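Local coordinates for protein macrolide 2'-phosphotransferase MphH (Brachybacterium faecium, PDB 5UXD) that probably inactivates macrolide antibiotics such as azithromycin by transferring a phosphate to their 2'-hydroxyl, on a protein-kinase-like scaffold that also binds GDP and magnesium, at residues G24-E29 and A38-H43; D77-D82 and I211-D216; G98-T103 and H203-D208. One frame throughout, in Å; residues are numbered along the deposited sequence.

Contact 1: residues G24-E29 and A38-H43; sequences GTLRTE and AFARAH. With ZIT (azithromycin), chain I.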
loop_
_atom_site.group_PDB
_atom_site.type_symbol
_atom_site.label_atom_id
_atom_site.label_comp_id
_atom_site.label_asym_id
_atom_site.label_seq_id
_atom_site.Cartn_x
_atom_site.Cartn_y
_atom_site.Cartn_z
ATOM N N GLY A 24 8.877 -5.007 -30.205
ATOM C CA GLY A 24 9.750 -3.852 -30.251
ATOM C C GLY A 24 9.565 -2.901 -29.090
ATOM O O GLY A 24 10.473 -2.120 -28.789
ATOM N N THR A 25 8.412 -2.954 -28.427
ATOM C CA THR A 25 8.098 -2.072 -27.318
ATOM C C THR A 25 8.293 -2.731 -25.961
ATOM O O THR A 25 8.044 -2.084 -24.941
ATOM C CB THR A 25 6.647 -1.580 -27.422
ATOM O OG1 THR A 25 5.757 -2.661 -27.109
ATOM C CG2 THR A 25 6.346 -1.074 -28.812
ATOM N N LEU A 26 8.708 -3.996 -25.910
ATOM C CA LEU A 26 8.671 -4.725 -24.649
ATOM C C LEU A 26 9.866 -4.355 -23.780
ATOM O O LEU A 26 11.002 -4.321 -24.259
ATOM C CB LEU A 26 8.642 -6.230 -24.895
ATOM C CG LEU A 26 8.017 -6.974 -23.720
ATOM C CD1 LEU A 26 7.137 -8.099 -24.221
ATOM C CD2 LEU A 26 9.100 -7.488 -22.782
ATOM N N ARG A 27 9.596 -4.053 -22.506
ATOM C CA ARG A 27 10.614 -3.763 -21.509
ATOM C C ARG A 27 10.277 -4.544 -20.246
ATOM O O ARG A 27 9.130 -4.933 -20.031
ATOM C CB ARG A 27 10.693 -2.259 -21.192
ATOM C CG ARG A 27 11.123 -1.393 -22.368
ATOM C CD ARG A 27 11.264 0.076 -21.966
ATOM N NE ARG A 27 12.636 0.561 -22.125
ATOM C CZ ARG A 27 13.066 1.271 -23.166
ATOM N NH1 ARG A 27 12.229 1.586 -24.151
ATOM N NH2 ARG A 27 14.333 1.664 -23.227
ATOM N N THR A 28 11.281 -4.790 -19.408
ATOM C CA THR A 28 11.040 -5.526 -18.174
ATOM C C THR A 28 11.622 -4.783 -16.982
ATOM O O THR A 28 12.626 -4.074 -17.096
ATOM C CB THR A 28 11.625 -6.952 -18.208
ATOM O OG1 THR A 28 13.031 -6.896 -18.464
ATOM C CG2 THR A 28 10.933 -7.808 -19.271
ATOM N N GLU A 29 10.959 -4.954 -15.838
ATOM C CA GLU A 29 11.494 -4.621 -14.525
ATOM C C GLU A 29 11.773 -5.930 -13.796
ATOM O O GLU A 29 10.843 -6.690 -13.500
ATOM C CB GLU A 29 10.513 -3.758 -13.731
ATOM C CG GLU A 29 10.959 -3.494 -12.312
ATOM C CD GLU A 29 12.210 -2.643 -12.255
ATOM O OE1 GLU A 29 12.106 -1.421 -12.500
ATOM O OE2 GLU A 29 13.296 -3.200 -11.978
ATOM N N ALA A 38 6.633 -6.917 -16.906
ATOM C CA ALA A 38 6.918 -6.449 -18.255
ATOM C C ALA A 38 5.860 -5.450 -18.709
ATOM O O ALA A 38 4.692 -5.526 -18.315
ATOM C CB ALA A 38 6.999 -7.614 -19.261
ATOM N N PHE A 39 6.292 -4.507 -19.545
ATOM C CA PHE A 39 5.421 -3.522 -20.170
ATOM C C PHE A 39 5.568 -3.623 -21.681
ATOM O O PHE A 39 6.690 -3.677 -22.189
ATOM C CB PHE A 39 5.776 -2.093 -19.741
ATOM C CG PHE A 39 5.980 -1.932 -18.266
ATOM C CD1 PHE A 39 4.909 -1.669 -17.435
ATOM C CD2 PHE A 39 7.245 -2.044 -17.711
ATOM C CE1 PHE A 39 5.093 -1.518 -16.076
ATOM C CE2 PHE A 39 7.439 -1.889 -16.347
ATOM C CZ PHE A 39 6.364 -1.629 -15.530
ATOM N N ALA A 40 4.445 -3.616 -22.400
ATOM C CA ALA A 40 4.515 -3.628 -23.855
ATOM C C ALA A 40 3.256 -2.998 -24.421
ATOM O O ALA A 40 2.235 -2.891 -23.738
ATOM C CB ALA A 40 4.676 -5.056 -24.410
ATOM N N ARG A 41 3.342 -2.597 -25.682
ATOM C CA ARG A 41 2.170 -2.159 -26.424
ATOM C C ARG A 41 1.573 -3.340 -27.177
ATOM O O ARG A 41 2.298 -4.155 -27.754
ATOM C CB ARG A 41 2.524 -1.028 -27.385
ATOM C CG ARG A 41 1.320 -0.281 -27.938
ATOM C CD ARG A 41 1.731 0.960 -28.725
ATOM N NE ARG A 41 3.030 1.487 -28.312
ATOM C CZ ARG A 41 3.195 2.515 -27.485
ATOM N NH1 ARG A 41 2.142 3.136 -26.962
ATOM N NH2 ARG A 41 4.418 2.921 -27.178
ATOM N N ALA A 42 0.247 -3.441 -27.154
ATOM C CA ALA A 42 -0.414 -4.481 -27.924
ATOM C C ALA A 42 -0.537 -4.058 -29.387
ATOM O O ALA A 42 -0.382 -2.886 -29.741
ATOM C CB ALA A 42 -1.787 -4.801 -27.330
ATOM N N HIS A 43 -0.801 -5.039 -30.252
ATOM C CA HIS A 43 -0.869 -4.775 -31.685
ATOM C C HIS A 43 -1.948 -3.758 -32.034
ATOM O O HIS A 43 -1.857 -3.113 -33.084
ATOM C CB HIS A 43 -1.080 -6.082 -32.448
ATOM C CG HIS A 43 0.168 -6.902 -32.581
ATOM N ND1 HIS A 43 0.185 -8.147 -33.172
ATOM C CD2 HIS A 43 1.440 -6.654 -32.188
ATOM C CE1 HIS A 43 1.416 -8.631 -33.140
ATOM N NE2 HIS A 43 2.195 -7.744 -32.548
HETATM C C1 ZIT I . 4.518 3.485 -33.966
HETATM C C2 ZIT I . 3.230 4.114 -33.329
HETATM C C3 ZIT I . 2.017 3.994 -34.241
HETATM C C4 ZIT I . 1.663 2.556 -34.753
HETATM C C5 ZIT I . 0.868 1.691 -33.731
HETATM C C6 ZIT I . 1.183 0.211 -33.796
HETATM C C7 ZIT I . 0.646 -0.459 -35.083
HETATM C C8 ZIT I . 1.216 -1.900 -35.274
HETATM C C9 ZIT I . 2.376 -1.901 -36.307
HETATM N N10 ZIT I . 3.694 -1.403 -35.660
HETATM C C11 ZIT I . 4.478 -0.630 -36.597
HETATM C C12 ZIT I . 5.276 0.454 -35.859
HETATM C C13 ZIT I . 5.658 1.658 -36.724
HETATM C C14 ZIT I . 5.912 2.876 -35.839
HETATM C C15 ZIT I . 6.704 3.922 -36.597
HETATM C C16 ZIT I . 6.932 5.159 -35.672
HETATM C C17 ZIT I . 3.054 3.536 -31.963
HETATM C C18 ZIT I . 0.875 2.739 -36.027
HETATM C C19 ZIT I . 0.533 -0.475 -32.585
HETATM C C20 ZIT I . 0.152 -2.769 -35.753
HETATM C C21 ZIT I . 4.436 -2.544 -35.103
HETATM C C22 ZIT I . 5.388 -1.526 -37.410
HETATM C C23 ZIT I . 4.569 1.970 -37.770
HETATM O O1 ZIT I . 5.398 3.030 -33.258
HETATM O O6 ZIT I . 2.588 0.038 -33.720
HETATM O O12 ZIT I . 6.469 -0.089 -35.346
HETATM O O13 ZIT I . 6.893 1.373 -37.387
HETATM O O14 ZIT I . 4.664 3.463 -35.459
HETATM C C1A ZIT I . -1.132 2.910 -33.172
HETATM C C2A ZIT I . -2.631 2.746 -33.202
HETATM C C3A ZIT I . -3.297 3.858 -32.482
HETATM C C4A ZIT I . -2.799 3.989 -31.098
HETATM C C5A ZIT I . -1.274 4.139 -31.083
HETATM C C6A ZIT I . -0.745 4.189 -29.712
HETATM C C7A ZIT I . -5.505 4.673 -31.942
HETATM C C8A ZIT I . -5.156 2.349 -31.969
HETATM O O1A ZIT I . -0.543 1.834 -33.872
HETATM O O2A ZIT I . -3.081 2.750 -34.565
HETATM N N3A ZIT I . -4.768 3.620 -32.574
HETATM O O5A ZIT I . -0.616 3.027 -31.799
HETATM C C1B ZIT I . 1.999 6.233 -35.179
HETATM C C2B ZIT I . 2.609 7.075 -36.277
HETATM C C3B ZIT I . 1.720 7.306 -37.473
HETATM C C4B ZIT I . 0.304 7.587 -37.100
HETATM C C5B ZIT I . -0.229 6.480 -36.227
HETATM C C6B ZIT I . -1.686 6.705 -35.892
HETATM C C7B ZIT I . 2.318 8.517 -38.301
HETATM C C8B ZIT I . 2.941 5.612 -38.698
HETATM O O1B ZIT I . 2.204 4.858 -35.401
HETATM O O3B ZIT I . 1.687 6.128 -38.301
HETATM O O4B ZIT I . -0.524 7.703 -38.275
HETATM O O5B ZIT I . 0.532 6.458 -34.968
#

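Contact 2: residues D77-D82 and I211-D216; sequences DVAVPD and ITAVLD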
loop_
_atom_site.group_PDB
_atom_site.type_symbol
_atom_site.label_atom_id
_atom_site.label_comp_id
_atom_site.label_asym_id
_atom_site.label_seq_id
_atom_site.Cartn_x
_atom_site.Cartn_y
_atom_site.Cartn_z
ATOM N N ASP A 77 -14.091 6.350 -8.094
ATOM C CA ASP A 77 -13.988 7.161 -9.299
ATOM C C ASP A 77 -12.594 7.077 -9.908
ATOM O O ASP A 77 -12.453 7.061 -11.136
ATOM C CB ASP A 77 -14.370 8.605 -8.996
ATOM C CG ASP A 77 -15.830 8.745 -8.637
ATOM O OD1 ASP A 77 -16.572 7.751 -8.796
ATOM O OD2 ASP A 77 -16.233 9.838 -8.191
ATOM N N VAL A 78 -11.553 6.998 -9.075
ATOM C CA VAL A 78 -10.212 6.827 -9.619
ATOM C C VAL A 78 -10.033 5.381 -10.063
ATOM O O VAL A 78 -10.804 4.486 -9.699
ATOM C CB VAL A 78 -9.118 7.246 -8.619
ATOM C CG1 VAL A 78 -9.287 8.703 -8.226
ATOM C CG2 VAL A 78 -9.137 6.354 -7.396
ATOM N N ALA A 79 -9.005 5.156 -10.875
ATOM C CA ALA A 79 -8.793 3.870 -11.515
ATOM C C ALA A 79 -7.994 2.920 -10.630
ATOM O O ALA A 79 -7.152 3.340 -9.834
ATOM C CB ALA A 79 -8.062 4.062 -12.844
ATOM N N VAL A 80 -8.264 1.626 -10.787
ATOM C CA VAL A 80 -7.426 0.569 -10.221
ATOM C C VAL A 80 -7.149 -0.433 -11.332
ATOM O O VAL A 80 -7.857 -0.460 -12.351
ATOM C CB VAL A 80 -8.100 -0.122 -9.008
ATOM C CG1 VAL A 80 -8.345 0.867 -7.861
ATOM C CG2 VAL A 80 -9.388 -0.834 -9.438
ATOM N N PRO A 81 -6.134 -1.282 -11.165
ATOM C CA PRO A 81 -5.837 -2.272 -12.211
ATOM C C PRO A 81 -7.032 -3.149 -12.557
ATOM O O PRO A 81 -7.798 -3.568 -11.685
ATOM C CB PRO A 81 -4.699 -3.087 -11.603
ATOM C CG PRO A 81 -3.969 -2.080 -10.758
ATOM C CD PRO A 81 -5.049 -1.193 -10.170
ATOM N N ASP A 82 -7.191 -3.413 -13.850
ATOM C CA ASP A 82 -8.281 -4.208 -14.405
ATOM C C ASP A 82 -7.669 -5.485 -14.977
ATOM O O ASP A 82 -7.267 -5.524 -16.138
ATOM C CB ASP A 82 -9.040 -3.406 -15.467
ATOM C CG ASP A 82 -10.085 -4.228 -16.208
ATOM O OD1 ASP A 82 -10.626 -5.191 -15.624
ATOM O OD2 ASP A 82 -10.383 -3.892 -17.379
ATOM N N ILE A 211 -5.043 12.662 -7.673
ATOM C CA ILE A 211 -4.923 11.216 -7.801
ATOM C C ILE A 211 -5.862 10.741 -8.897
ATOM O O ILE A 211 -7.059 11.057 -8.893
ATOM C CB ILE A 211 -5.243 10.528 -6.468
ATOM C CG1 ILE A 211 -4.237 10.933 -5.395
ATOM C CG2 ILE A 211 -5.273 9.010 -6.633
ATOM C CD1 ILE A 211 -4.628 10.433 -4.002
ATOM N N THR A 212 -5.319 9.990 -9.848
ATOM C CA THR A 212 -6.125 9.396 -10.899
ATOM C C THR A 212 -6.123 7.876 -10.870
ATOM O O THR A 212 -6.920 7.263 -11.589
ATOM C CB THR A 212 -5.650 9.862 -12.280
ATOM O OG1 THR A 212 -4.271 9.510 -12.461
ATOM C CG2 THR A 212 -5.806 11.377 -12.410
ATOM N N ALA A 213 -5.263 7.255 -10.068
ATOM C CA ALA A 213 -5.276 5.807 -9.904
ATOM C C ALA A 213 -4.555 5.460 -8.615
ATOM O O ALA A 213 -3.653 6.183 -8.183
ATOM C CB ALA A 213 -4.613 5.096 -11.091
ATOM N N VAL A 214 -4.945 4.334 -8.022
ATOM C CA VAL A 214 -4.300 3.810 -6.829
ATOM C C VAL A 214 -3.898 2.366 -7.100
ATOM O O VAL A 214 -4.697 1.574 -7.622
ATOM C CB VAL A 214 -5.210 3.930 -5.590
ATOM C CG1 VAL A 214 -4.542 3.323 -4.361
ATOM C CG2 VAL A 214 -5.534 5.406 -5.336
ATOM N N LEU A 215 -2.653 2.040 -6.772
ATOM C CA LEU A 215 -2.039 0.769 -7.123
ATOM C C LEU A 215 -1.664 -0.013 -5.873
ATOM O O LEU A 215 -1.743 0.487 -4.744
ATOM C CB LEU A 215 -0.786 0.984 -7.977
ATOM C CG LEU A 215 -0.803 2.138 -8.976
ATOM C CD1 LEU A 215 0.614 2.490 -9.383
ATOM C CD2 LEU A 215 -1.639 1.766 -10.191
ATOM N N ASP A 216 -1.234 -1.259 -6.107
ATOM C CA ASP A 216 -0.635 -2.164 -5.119
ATOM C C ASP A 216 -1.536 -2.330 -3.894
ATOM O O ASP A 216 -1.261 -1.831 -2.812
ATOM C CB ASP A 216 0.771 -1.677 -4.723
ATOM C CG ASP A 216 1.614 -1.311 -5.951
ATOM O OD1 ASP A 216 1.747 -2.114 -6.891
ATOM O OD2 ASP A 216 2.171 -0.201 -5.949
#

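Contact 3: residues G98-T103 and H203-D208; sequences GSPGLT and HTLVED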
loop_
_atom_site.group_PDB
_atom_site.type_symbol
_atom_site.label_atom_id
_atom_site.label_comp_id
_atom_site.label_asym_id
_atom_site.label_seq_id
_atom_site.Cartn_x
_atom_site.Cartn_y
_atom_site.Cartn_z
ATOM N N GLY A 98 -1.444 8.367 -16.083
ATOM C CA GLY A 98 -0.881 9.262 -15.092
ATOM C C GLY A 98 0.554 8.894 -14.755
ATOM O O GLY A 98 1.124 7.931 -15.268
ATOM N N SER A 99 1.129 9.685 -13.854
ATOM C CA SER A 99 2.496 9.476 -13.424
ATOM C C SER A 99 2.553 9.199 -11.925
ATOM O O SER A 99 1.775 9.771 -11.155
ATOM C CB SER A 99 3.362 10.699 -13.759
ATOM O OG SER A 99 3.422 10.903 -15.160
ATOM N N PRO A 100 3.454 8.321 -11.483
ATOM C CA PRO A 100 3.548 8.025 -10.048
ATOM C C PRO A 100 3.909 9.271 -9.253
ATOM O O PRO A 100 4.754 10.069 -9.662
ATOM C CB PRO A 100 4.658 6.969 -9.976
ATOM C CG PRO A 100 4.771 6.423 -11.361
ATOM C CD PRO A 100 4.443 7.561 -12.267
ATOM N N GLY A 101 3.242 9.443 -8.110
ATOM C CA GLY A 101 3.552 10.572 -7.259
ATOM C C GLY A 101 4.929 10.517 -6.638
ATOM O O GLY A 101 5.408 11.537 -6.134
ATOM N N LEU A 102 5.569 9.352 -6.672
ATOM C CA LEU A 102 6.904 9.156 -6.125
ATOM C C LEU A 102 7.514 7.961 -6.838
ATOM O O LEU A 102 6.890 6.896 -6.901
ATOM C CB LEU A 102 6.839 8.919 -4.609
ATOM C CG LEU A 102 8.099 8.739 -3.758
ATOM C CD1 LEU A 102 7.792 9.099 -2.313
ATOM C CD2 LEU A 102 8.640 7.315 -3.827
ATOM N N THR A 103 8.722 8.134 -7.369
ATOM C CA THR A 103 9.445 7.055 -8.027
ATOM C C THR A 103 10.789 6.826 -7.341
ATOM O O THR A 103 11.398 7.754 -6.793
ATOM C CB THR A 103 9.660 7.350 -9.525
ATOM O OG1 THR A 103 10.259 8.643 -9.688
ATOM C CG2 THR A 103 8.337 7.314 -10.274
ATOM N N HIS A 203 2.249 4.809 -4.294
ATOM C CA HIS A 203 1.163 3.922 -4.690
ATOM C C HIS A 203 0.005 4.671 -5.334
ATOM O O HIS A 203 -1.110 4.144 -5.410
ATOM C CB HIS A 203 0.684 3.112 -3.490
ATOM C CG HIS A 203 1.706 2.145 -2.999
ATOM N ND1 HIS A 203 1.919 1.892 -1.665
ATOM C CD2 HIS A 203 2.601 1.383 -3.676
ATOM C CE1 HIS A 203 2.888 0.999 -1.537
ATOM N NE2 HIS A 203 3.320 0.676 -2.744
ATOM N N THR A 204 0.234 5.902 -5.768
ATOM C CA THR A 204 -0.758 6.648 -6.518
ATOM C C THR A 204 -0.206 6.991 -7.897
ATOM O O THR A 204 1.006 6.959 -8.144
ATOM C CB THR A 204 -1.181 7.931 -5.783
ATOM O OG1 THR A 204 -0.091 8.863 -5.782
ATOM C CG2 THR A 204 -1.590 7.640 -4.337
ATOM N N LEU A 205 -1.116 7.280 -8.816
ATOM C CA LEU A 205 -0.739 8.002 -10.015
ATOM C C LEU A 205 -1.459 9.335 -9.992
ATOM O O LEU A 205 -2.617 9.418 -9.547
ATOM C CB LEU A 205 -1.078 7.236 -11.297
ATOM C CG LEU A 205 -0.640 5.769 -11.347
ATOM C CD1 LEU A 205 -1.180 5.082 -12.587
ATOM C CD2 LEU A 205 0.869 5.670 -11.289
ATOM N N VAL A 206 -0.752 10.361 -10.443
ATOM C CA VAL A 206 -1.246 11.723 -10.324
ATOM C C VAL A 206 -1.284 12.381 -11.692
ATOM O O VAL A 206 -0.471 12.096 -12.580
ATOM C CB VAL A 206 -0.409 12.579 -9.343
ATOM C CG1 VAL A 206 -0.617 12.109 -7.901
ATOM C CG2 VAL A 206 1.060 12.551 -9.721
ATOM N N GLU A 207 -2.269 13.255 -11.854
ATOM C CA GLU A 207 -2.373 14.135 -13.010
ATOM C C GLU A 207 -2.825 15.495 -12.499
ATOM O O GLU A 207 -3.880 15.591 -11.863
ATOM C CB GLU A 207 -3.360 13.582 -14.045
ATOM C CG GLU A 207 -2.931 12.258 -14.687
ATOM C CD GLU A 207 -3.799 11.863 -15.873
ATOM O OE1 GLU A 207 -4.904 12.422 -16.022
ATOM O OE2 GLU A 207 -3.375 10.995 -16.664
ATOM N N ASP A 208 -2.026 16.533 -12.755
ATOM C CA ASP A 208 -2.308 17.881 -12.260
ATOM C C ASP A 208 -2.501 17.885 -10.743
ATOM O O ASP A 208 -3.407 18.531 -10.213
ATOM C CB ASP A 208 -3.520 18.484 -12.967
ATOM C CG ASP A 208 -3.247 18.793 -14.429
ATOM O OD1 ASP A 208 -2.062 18.965 -14.785
ATOM O OD2 ASP A 208 -4.212 18.877 -15.217
#

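Contact 1: residues G24-E29 and A38-H43
Strands 26-29 and 35-42 form an antiparallel beta hairpin in the N-terminal lobe of this kinase-like fold, and segments 24-29 and 38-43 hold its two arms together. Arg27 and Phe39 make the hydrogen-bonded pair. Arg27 N gives its hydrogen to Phe39 O at 2.9 Å, almost along the C=O axis, and Phe39 N returns a bond of 2.9 Å to Arg27 O, lying in the plane of that carbonyl. Each oxygen takes a second, softer contact: the CA of Leu26 reaches Phe39 O at 3.3 Å, and the CA of Ala38 approaches Arg27 O.

Where the chain turns a corner at residues 24 and 25, a side chain takes over from the backbone. Thr25 holds OG1 between its own N and carbonyl carbon (chi1 72°), which aims the hydroxyl at the second arm. There Thr25 OG1 accepts the N-H of Arg41, 2.8 Å from Arg41 N, in a nearly straight bond (174° at the hydrogen). OG1 is also hydrogen-bonded to Asp22 O, so the hydroxyl is gripped twice.

Leu26 rests CG on Ala40 CB at 3.9 Å, and Thr28 CG2 lies as close to Ala38 CB. Leu7, Leu10 and Leu11 of helix 7-16 pack against Leu26 on this side. Thr28 OG1 is satisfied by Glu30, a GDP-binding residue, which places the hairpin beside the nucleotide site.

At the far end Ala42 and His43 line an azithromycin pocket. The Arg41 chain bends at chi3 (-25°), and its NH1 forms a salt bridge with Asp47. Thr25 CG2 borders the guanidinium edge, while one face of the group is overlain by the macrolide methyl C17, 4.2 Å from Arg41 NE.

Contact 2: residues D77-D82 and I211-D216
Peptide groups are the flat units that meet between 77-82 and 211-216, and they meet at two carbonyls in quite different ways. The amide of Ala79 stands above the plane of the Thr212 carbonyl, 39° out of it, yet its N-H points straight at Thr212 O over 3.0 Å. The Ala79 carbonyl instead aims end-on at Val214 N, also 3.0 Å from Ala79 O and nearly on the C=O axis. Ala213 lies between these two bonds, its CA only 3.1 Å from Ala79 O in a CA-H...O contact. At the other end, Pro81 CD comes near Val214 O.

The two chains run in the same sense, but only Ala79 and Ala213 are bridged, with their methyl groups 4.0 Å apart from CB to CB. Val78 reaches along the strand from Ile211 to Val214. Its CG1, anti to the carbonyl carbon, comes to 3.3 Å from Ile211 O. CG2 takes the crowded place between N and C and turns to Val214 CG2 at 4.3 Å.

Thr212 and Ala213 form a classic beta bulge, both facing Leu205 on the next strand. Asp216, two residues beyond the strand, binds magnesium in another crystal structure of this protein; the metal is absent here. The bridge thus lies close in sequence to the metal site.

Segment 77-82 lies in the loop between helix 59-72 and strand 85-86, probably the counterpart of the αC-β4 loop of protein kinases. It runs along an edge strand, 210-214, of the four-stranded sheet. Val80 and Pro81 lean on Leu69 of helix 59-72, while helix 119-133 meets Val78 through Val128 and Ile211 through Tyr121 and Leu125.

Contact 3: residues G98-T103 and H203-D208
His203, a magnesium-site residue, leads into strand 204-207, its CB pointing away from 98-103; its ND1 is hydrogen-bonded to Glu198 O. Thr204 makes the first link across. Its carbonyl oxygen accepts a weak hydrogen bond from Gly101 N at 3.3 Å and a CA-H...O contact from Pro100 CA, while its hydroxyl is held by Pro201 O.

Leu205 pairs with Pro100 at a non-hydrogen-bonded position of this antiparallel ladder. CG is anti to the carbonyl carbon, so the side chain runs alongside the proline ring, with Leu205 CD2 4.0 Å from Pro100 CG.

Val206 and Ser99 make the hydrogen-bonded pair. Val206 N reaches Ser99 O at 2.7 Å from somewhat above the carbonyl plane. Ser99 N returns an almost perfectly straight bond (178°) of 3.2 Å to a lone pair of Val206 O. Val206 CG2, in the crowded position, presses to 3.2 Å from Ser99 O and also meets Gly101 CA.

Glu207 then lays its extended chain over Gly98, with CG 3.7 Å from Gly98 CA. At phi 108° and with no side chain, Gly98 lets the glutamate and Leu205 CB pack close.

Strand 204-207 thus lies inside the four-stranded sheet. Strand 99-104 lies along one edge of it, with 110-112 beyond, and strand 210-214 along the other, while Tyr121 of helix 119-133 touches Thr204 and Val206.

In the fold
Contact 1 comes first along the chain and stands apart in the N-terminal lobe, its centre about 20 Å from that of contact 3 and about 21 Å from that of contact 2. Contact 3 is enclosed along the chain by contact 2, and their centres lie about 10 Å apart. They share one sheet, in which strands 204-207 and 210-214 are neighbours joined by probable hydrogen bonds from Leu205 N to Ala213 O and from Thr212 N to Leu205 O. This brings the magnesium-site residues His203 and Asp216 side by side. Contact 1 adjoins the GDP-binding Glu30 and one azithromycin pocket, whereas Glu198 and Tyr200, near contact 3, belong to another.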